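Long-range contacts in phosphotriesterase, putative (Deinococcus radiodurans, PDB 4J35), which probably hydrolyses lactones at a two-metal centre and is here engineered from a weak promiscuous template toward organophosphate hydrolysis: residues Phe26-Tyr31 / Trp267-Arg272; Phe158-Ala163 / Thr191-Asp196. The protein carries 7 engineered substitutions. All coordinates share one frame; numbering follows the deposited sequence.

Contact 1 of 2, residues Phe26-Tyr31 / Trp267-Arg272. Engineered in segment 26-31: Leu-28 (natural residue Tyr).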
loop_
_atom_site.group_PDB
_atom_site.type_symbol
_atom_site.label_atom_id
_atom_site.label_comp_id
_atom_site.label_asym_id
_atom_site.label_seq_id
_atom_site.Cartn_x
_atom_site.Cartn_y
_atom_site.Cartn_z
ATOM N N PHE A 26 9.058 -6.225 -5.969
ATOM C CA PHE A 26 7.792 -6.881 -6.156
ATOM C C PHE A 26 7.882 -7.988 -7.183
ATOM O O PHE A 26 8.470 -7.788 -8.264
ATOM C CB PHE A 26 6.763 -5.860 -6.637
ATOM C CG PHE A 26 5.349 -6.384 -6.621
ATOM C CD1 PHE A 26 4.835 -7.045 -7.718
ATOM C CD2 PHE A 26 4.529 -6.182 -5.525
ATOM C CE1 PHE A 26 3.529 -7.525 -7.704
ATOM C CE2 PHE A 26 3.227 -6.663 -5.506
ATOM C CZ PHE A 26 2.731 -7.333 -6.594
ATOM N N GLY A 27 7.280 -9.132 -6.856
ATOM C CA GLY A 27 7.128 -10.246 -7.788
ATOM C C GLY A 27 5.719 -10.781 -7.758
ATOM O O GLY A 27 5.197 -11.023 -6.685
ATOM N N LEU A 28 5.104 -10.938 -8.925
ATOM C CA LEU A 28 3.826 -11.614 -9.031
ATOM C C LEU A 28 3.992 -13.078 -8.675
ATOM O O LEU A 28 4.979 -13.700 -9.068
ATOM C CB LEU A 28 3.276 -11.489 -10.439
ATOM C CG LEU A 28 2.892 -10.051 -10.818
ATOM C CD1 LEU A 28 2.783 -9.926 -12.343
ATOM C CD2 LEU A 28 1.591 -9.599 -10.095
ATOM N N PRO A 29 3.021 -13.634 -7.953
ATOM C CA PRO A 29 3.129 -15.022 -7.522
ATOM C C PRO A 29 3.493 -15.912 -8.686
ATOM O O PRO A 29 2.806 -15.882 -9.703
ATOM C CB PRO A 29 1.725 -15.321 -7.012
ATOM C CG PRO A 29 1.313 -14.010 -6.397
ATOM C CD PRO A 29 1.839 -12.968 -7.362
ATOM N N GLY A 30 4.566 -16.681 -8.529
ATOM C CA GLY A 30 5.082 -17.521 -9.605
ATOM C C GLY A 30 6.488 -17.128 -10.003
ATOM O O GLY A 30 7.227 -17.927 -10.568
ATOM N N TYR A 31 6.862 -15.882 -9.708
ATOM C CA TYR A 31 8.168 -15.363 -10.102
ATOM C C TYR A 31 9.284 -16.287 -9.582
ATOM O O TYR A 31 10.317 -16.448 -10.232
ATOM C CB TYR A 31 8.394 -13.926 -9.570
ATOM C CG TYR A 31 8.704 -13.892 -8.096
ATOM C CD1 TYR A 31 7.681 -13.809 -7.148
ATOM C CD2 TYR A 31 10.010 -13.993 -7.646
ATOM C CE1 TYR A 31 7.964 -13.849 -5.781
ATOM C CE2 TYR A 31 10.306 -13.996 -6.275
ATOM C CZ TYR A 31 9.284 -13.931 -5.362
ATOM O OH TYR A 31 9.586 -13.969 -4.021
ATOM N N TRP A 267 9.906 -0.505 -7.539
ATOM C CA TRP A 267 11.235 0.056 -7.828
ATOM C C TRP A 267 12.159 -0.956 -8.434
ATOM O O TRP A 267 13.121 -0.598 -9.123
ATOM C CB TRP A 267 11.910 0.611 -6.592
ATOM C CG TRP A 267 11.049 1.550 -5.803
ATOM C CD1 TRP A 267 9.779 1.985 -6.099
ATOM C CD2 TRP A 267 11.406 2.148 -4.566
ATOM N NE1 TRP A 267 9.326 2.832 -5.092
ATOM C CE2 TRP A 267 10.307 2.935 -4.140
ATOM C CE3 TRP A 267 12.558 2.103 -3.771
ATOM C CZ2 TRP A 267 10.333 3.669 -2.959
ATOM C CZ3 TRP A 267 12.575 2.830 -2.590
ATOM C CH2 TRP A 267 11.467 3.597 -2.194
ATOM N N HIS A 268 11.905 -2.226 -8.169
ATOM C CA HIS A 268 12.717 -3.289 -8.772
ATOM C C HIS A 268 11.870 -4.525 -8.934
ATOM O O HIS A 268 11.300 -5.020 -7.991
ATOM C CB HIS A 268 13.903 -3.625 -7.887
ATOM C CG HIS A 268 14.730 -4.765 -8.391
ATOM N ND1 HIS A 268 15.771 -4.589 -9.269
ATOM C CD2 HIS A 268 14.670 -6.093 -8.138
ATOM C CE1 HIS A 268 16.329 -5.760 -9.530
ATOM N NE2 HIS A 268 15.682 -6.688 -8.853
ATOM N N TRP A 269 11.782 -5.020 -10.148
ATOM C CA TRP A 269 10.889 -6.129 -10.412
ATOM C C TRP A 269 11.581 -7.497 -10.226
ATOM O O TRP A 269 12.733 -7.692 -10.639
ATOM C CB TRP A 269 10.331 -5.894 -11.811
ATOM C CG TRP A 269 9.807 -7.033 -12.573
ATOM C CD1 TRP A 269 10.517 -7.888 -13.401
ATOM C CD2 TRP A 269 8.437 -7.406 -12.692
ATOM N NE1 TRP A 269 9.664 -8.790 -13.990
ATOM C CE2 TRP A 269 8.382 -8.523 -13.575
ATOM C CE3 TRP A 269 7.248 -6.918 -12.126
ATOM C CZ2 TRP A 269 7.187 -9.157 -13.899
ATOM C CZ3 TRP A 269 6.062 -7.551 -12.441
ATOM C CH2 TRP A 269 6.040 -8.667 -13.325
ATOM N N LEU A 270 10.891 -8.429 -9.584
ATOM C CA LEU A 270 11.424 -9.790 -9.394
ATOM C C LEU A 270 11.055 -10.710 -10.556
ATOM O O LEU A 270 9.987 -10.586 -11.156
ATOM C CB LEU A 270 10.953 -10.388 -8.050
ATOM C CG LEU A 270 11.276 -9.479 -6.854
ATOM C CD1 LEU A 270 10.619 -10.017 -5.575
ATOM C CD2 LEU A 270 12.791 -9.325 -6.661
ATOM N N GLY A 271 11.955 -11.634 -10.870
ATOM C CA GLY A 271 11.778 -12.492 -12.023
ATOM C C GLY A 271 12.647 -11.986 -13.148
ATOM O O GLY A 271 13.517 -11.138 -12.928
ATOM N N ARG A 272 12.438 -12.514 -14.350
ATOM C CA ARG A 272 13.141 -12.016 -15.508
ATOM C C ARG A 272 12.610 -10.632 -15.827
ATOM O O ARG A 272 11.427 -10.382 -15.688
ATOM C CB ARG A 272 12.894 -12.918 -16.720
ATOM C CG ARG A 272 13.947 -13.953 -16.969
ATOM C CD ARG A 272 13.605 -14.754 -18.218
ATOM N NE ARG A 272 12.649 -15.836 -17.959
ATOM C CZ ARG A 272 12.345 -16.764 -18.868
ATOM N NH1 ARG A 272 12.861 -16.673 -20.099
ATOM N NH2 ARG A 272 11.505 -17.745 -18.572
HETATM O O HOH W 1 7.286 -10.625 -11.117
#

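Contact 2 of 2, residues Phe158-Ala163 / Thr191-Asp196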
loop_
_atom_site.group_PDB
_atom_site.type_symbol
_atom_site.label_atom_id
_atom_site.label_comp_id
_atom_site.label_asym_id
_atom_site.label_seq_id
_atom_site.Cartn_x
_atom_site.Cartn_y
_atom_site.Cartn_z
ATOM N N PHE A 158 -9.088 -13.310 6.047
ATOM C CA PHE A 158 -8.029 -12.362 6.318
ATOM C C PHE A 158 -8.585 -11.081 6.931
ATOM O O PHE A 158 -7.991 -10.542 7.851
ATOM C CB PHE A 158 -7.224 -12.058 5.041
ATOM C CG PHE A 158 -6.514 -13.301 4.465
ATOM C CD1 PHE A 158 -7.188 -14.189 3.642
ATOM C CD2 PHE A 158 -5.164 -13.553 4.747
ATOM C CE1 PHE A 158 -6.528 -15.339 3.121
ATOM C CE2 PHE A 158 -4.529 -14.701 4.254
ATOM C CZ PHE A 158 -5.211 -15.576 3.428
ATOM N N PHE A 159 -9.722 -10.602 6.432
ATOM C CA PHE A 159 -10.354 -9.424 7.030
ATOM C C PHE A 159 -10.659 -9.670 8.502
ATOM O O PHE A 159 -10.430 -8.783 9.343
ATOM C CB PHE A 159 -11.622 -8.996 6.257
ATOM C CG PHE A 159 -11.342 -8.189 5.002
ATOM C CD1 PHE A 159 -10.689 -8.758 3.913
ATOM C CD2 PHE A 159 -11.742 -6.857 4.910
ATOM C CE1 PHE A 159 -10.424 -8.032 2.759
ATOM C CE2 PHE A 159 -11.478 -6.113 3.754
ATOM C CZ PHE A 159 -10.822 -6.694 2.681
ATOM N N ARG A 160 -11.170 -10.854 8.849
ATOM C CA ARG A 160 -11.548 -11.069 10.250
ATOM C C ARG A 160 -10.307 -11.249 11.105
ATOM O O ARG A 160 -10.248 -10.753 12.217
ATOM C CB ARG A 160 -12.521 -12.284 10.421
ATOM C CG ARG A 160 -13.876 -12.079 9.718
ATOM C CD ARG A 160 -14.921 -13.154 10.094
ATOM N NE ARG A 160 -14.595 -14.469 9.571
ATOM C CZ ARG A 160 -14.947 -14.924 8.370
ATOM N NH1 ARG A 160 -15.640 -14.167 7.529
ATOM N NH2 ARG A 160 -14.607 -16.151 8.002
ATOM N N ALA A 161 -9.290 -11.929 10.578
ATOM C CA ALA A 161 -8.033 -12.055 11.325
ATOM C C ALA A 161 -7.367 -10.681 11.531
ATOM O O ALA A 161 -6.865 -10.390 12.616
ATOM C CB ALA A 161 -7.087 -12.986 10.622
ATOM N N ALA A 162 -7.337 -9.850 10.487
ATOM C CA ALA A 162 -6.776 -8.508 10.614
ATOM C C ALA A 162 -7.532 -7.632 11.635
ATOM O O ALA A 162 -6.913 -6.899 12.408
ATOM C CB ALA A 162 -6.761 -7.823 9.261
ATOM N N ALA A 163 -8.862 -7.679 11.625
ATOM C CA ALA A 163 -9.632 -6.830 12.545
ATOM C C ALA A 163 -9.266 -7.171 13.991
ATOM O O ALA A 163 -9.125 -6.304 14.853
ATOM C CB ALA A 163 -11.134 -6.963 12.282
ATOM N N THR A 191 -15.068 -1.984 9.839
ATOM C CA THR A 191 -15.667 -1.215 10.941
ATOM C C THR A 191 -16.672 -2.080 11.732
ATOM O O THR A 191 -16.686 -2.033 12.967
ATOM C CB THR A 191 -16.347 0.113 10.498
ATOM O OG1 THR A 191 -17.297 -0.114 9.440
ATOM C CG2 THR A 191 -15.279 1.129 10.047
ATOM N N SER A 192 -17.465 -2.876 11.018
ATOM C CA SER A 192 -18.469 -3.761 11.659
ATOM C C SER A 192 -17.787 -4.753 12.603
ATOM O O SER A 192 -18.386 -5.201 13.586
ATOM C CB SER A 192 -19.288 -4.529 10.611
ATOM O OG SER A 192 -18.511 -5.574 9.976
ATOM N N LEU A 193 -16.533 -5.088 12.299
ATOM C CA LEU A 193 -15.726 -6.023 13.097
ATOM C C LEU A 193 -14.993 -5.289 14.216
ATOM O O LEU A 193 -14.199 -5.888 14.954
ATOM C CB LEU A 193 -14.705 -6.781 12.201
ATOM C CG LEU A 193 -15.256 -7.756 11.152
ATOM C CD1 LEU A 193 -14.154 -8.218 10.188
ATOM C CD2 LEU A 193 -15.915 -8.987 11.829
ATOM N N GLY A 194 -15.283 -3.994 14.365
ATOM C CA GLY A 194 -14.742 -3.191 15.450
ATOM C C GLY A 194 -13.338 -2.640 15.220
ATOM O O GLY A 194 -12.673 -2.181 16.153
ATOM N N ALA A 195 -12.850 -2.722 13.989
ATOM C CA ALA A 195 -11.551 -2.131 13.701
ATOM C C ALA A 195 -11.653 -0.608 13.744
ATOM O O ALA A 195 -12.705 -0.040 13.408
ATOM C CB ALA A 195 -11.006 -2.625 12.324
ATOM N N ASP A 196 -10.547 0.050 14.113
ATOM C CA ASP A 196 -10.527 1.500 14.335
ATOM C C ASP A 196 -10.495 2.232 13.005
ATOM O O ASP A 196 -9.526 2.093 12.262
ATOM C CB ASP A 196 -9.288 1.846 15.159
ATOM C CG ASP A 196 -9.211 3.308 15.559
ATOM O OD1 ASP A 196 -10.010 4.152 15.075
ATOM O OD2 ASP A 196 -8.295 3.613 16.356
#

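Contact 1 of 2, residues Phe26-Tyr31 / Trp267-Arg272
Leu-270 lies between the backbone at Phe-26 and Gly-27 and the ring of Tyr-31. Its CB meets Tyr-31 CD2 at 3.7 Å, the two side chains running side by side and pointing the same way. CG stands anti to the carbonyl carbon (chi1 -54°), a setting that carries it to 3.6 Å from Phe-26 O. At the tip, CD1 packs 3.7 Å from Gly-27 N and also sits 4.0 Å above one face of the Tyr-31 ring, displaced toward its rim.

Two backbone hydrogen bonds fix the register. Leu-270 N donates to Phe-26 O over 2.8 Å, nearly straight at 170° although the donor stands above the carbonyl plane. Phe-26 N reaches His-268 O at 3.3 Å, a longer and more bent bond (147°). This single parallel bridge, Phe-26 opposite Trp-269, pairs the end of strand 17-26, just past the metal ligand His-23, with the chain following the metal ligand Asp-264, on the metal-bearing side of the TIM-barrel fold. The Phe-26 ring meets His-23 edge-to-face.

Toward the surface, CD1 of the engineered Leu-28 comes to the edge of the Trp-269 indole, 3.6 Å from CH2. A water 3.1 Å above that indole, offset to its rim, accepts from Leu-28 N and donates to Leu-270 O. Trp-269 NE1 hydrogen-bonds to Arg-272 O, which lies in the plane of the indole. An alanine in place of Trp-269 would probably leave Leu-28 CD1 without its aromatic neighbour, Arg-272 O without the NE1 donor and the bridging water less sheltered.

Direct backbone bonds and the buried Leu-270 thus act together inside; on the outer side the water adds an indirect backbone link, beside a Leu-28 to Trp-269 contact that is apolar and less directional.

Contact 2 of 2, residues Phe158-Ala163 / Thr191-Asp196
Leu-193 turns its CG anti to its own carbonyl carbon (chi1 -66°), and with chi2 at 169° CD1 extends anti to CA toward the helix that carries Arg-160 and Ala-163. On that helix, Arg-160 has its CG anti to the carbonyl carbon as well (chi1 -64°), leaving it 3.9 Å from Leu-193 CD1 where the two side chains cross. The same methyl lies 3.9 Å from Phe-159 O, a carbonyl already engaged by Ala-163 N one helical turn on. At the base of the leucine, CB presses against Ala-163 CB at 3.6 Å, the shortest apolar approach here. Ala-195 adds its own CB, 4.3 Å from Ala-163 CB.

Leucine and alanine are brought to this position by a Schellman motif that ends helix 183-192. Gly-194, with positive phi, is its C-prime residue: Gly-194 N bonds to Thr-191 O at 2.8 Å, and Ala-195 N returns to Leu-190 O. The turn that ends helix 183-192 thereby packs on helix 153-169, its predecessor across strand 173-174, in the alpha/beta succession of the TIM barrel. Asp-196 N continues the junction, donating to Gln-166 OE1 further along helix 153-169. Phe-159 sends its ring instead to Gln-186, Leu-189 and Leu-190. Beyond its CG, Arg-160 is bent at chi3, and its NE forms a salt bridge with Glu-117 on helix 116-129.

Overall arrangement
Both contacts belong to one TIM-barrel domain but lie about 30 Å apart between centres, with contact 2 nested in sequence inside the long span closed by contact 1. They share no segment. Contact 1 joins strand ends and loops beside the cobalt site, the Phe-26 side chain lying about 5 Å from a metal ion; it is partly buried, and its grip mixes a parallel backbone pairing, a bridging water and aromatic packing. Contact 2 is a buried junction between helix 153-169 and the turn that ends helix 183-192, the Phe-159 side chain about 12 Å from a cobalt ion; its segments meet mainly through aliphatic groups, with no direct hydrogen bond between them, over a smaller interface (201 against 352 Å²).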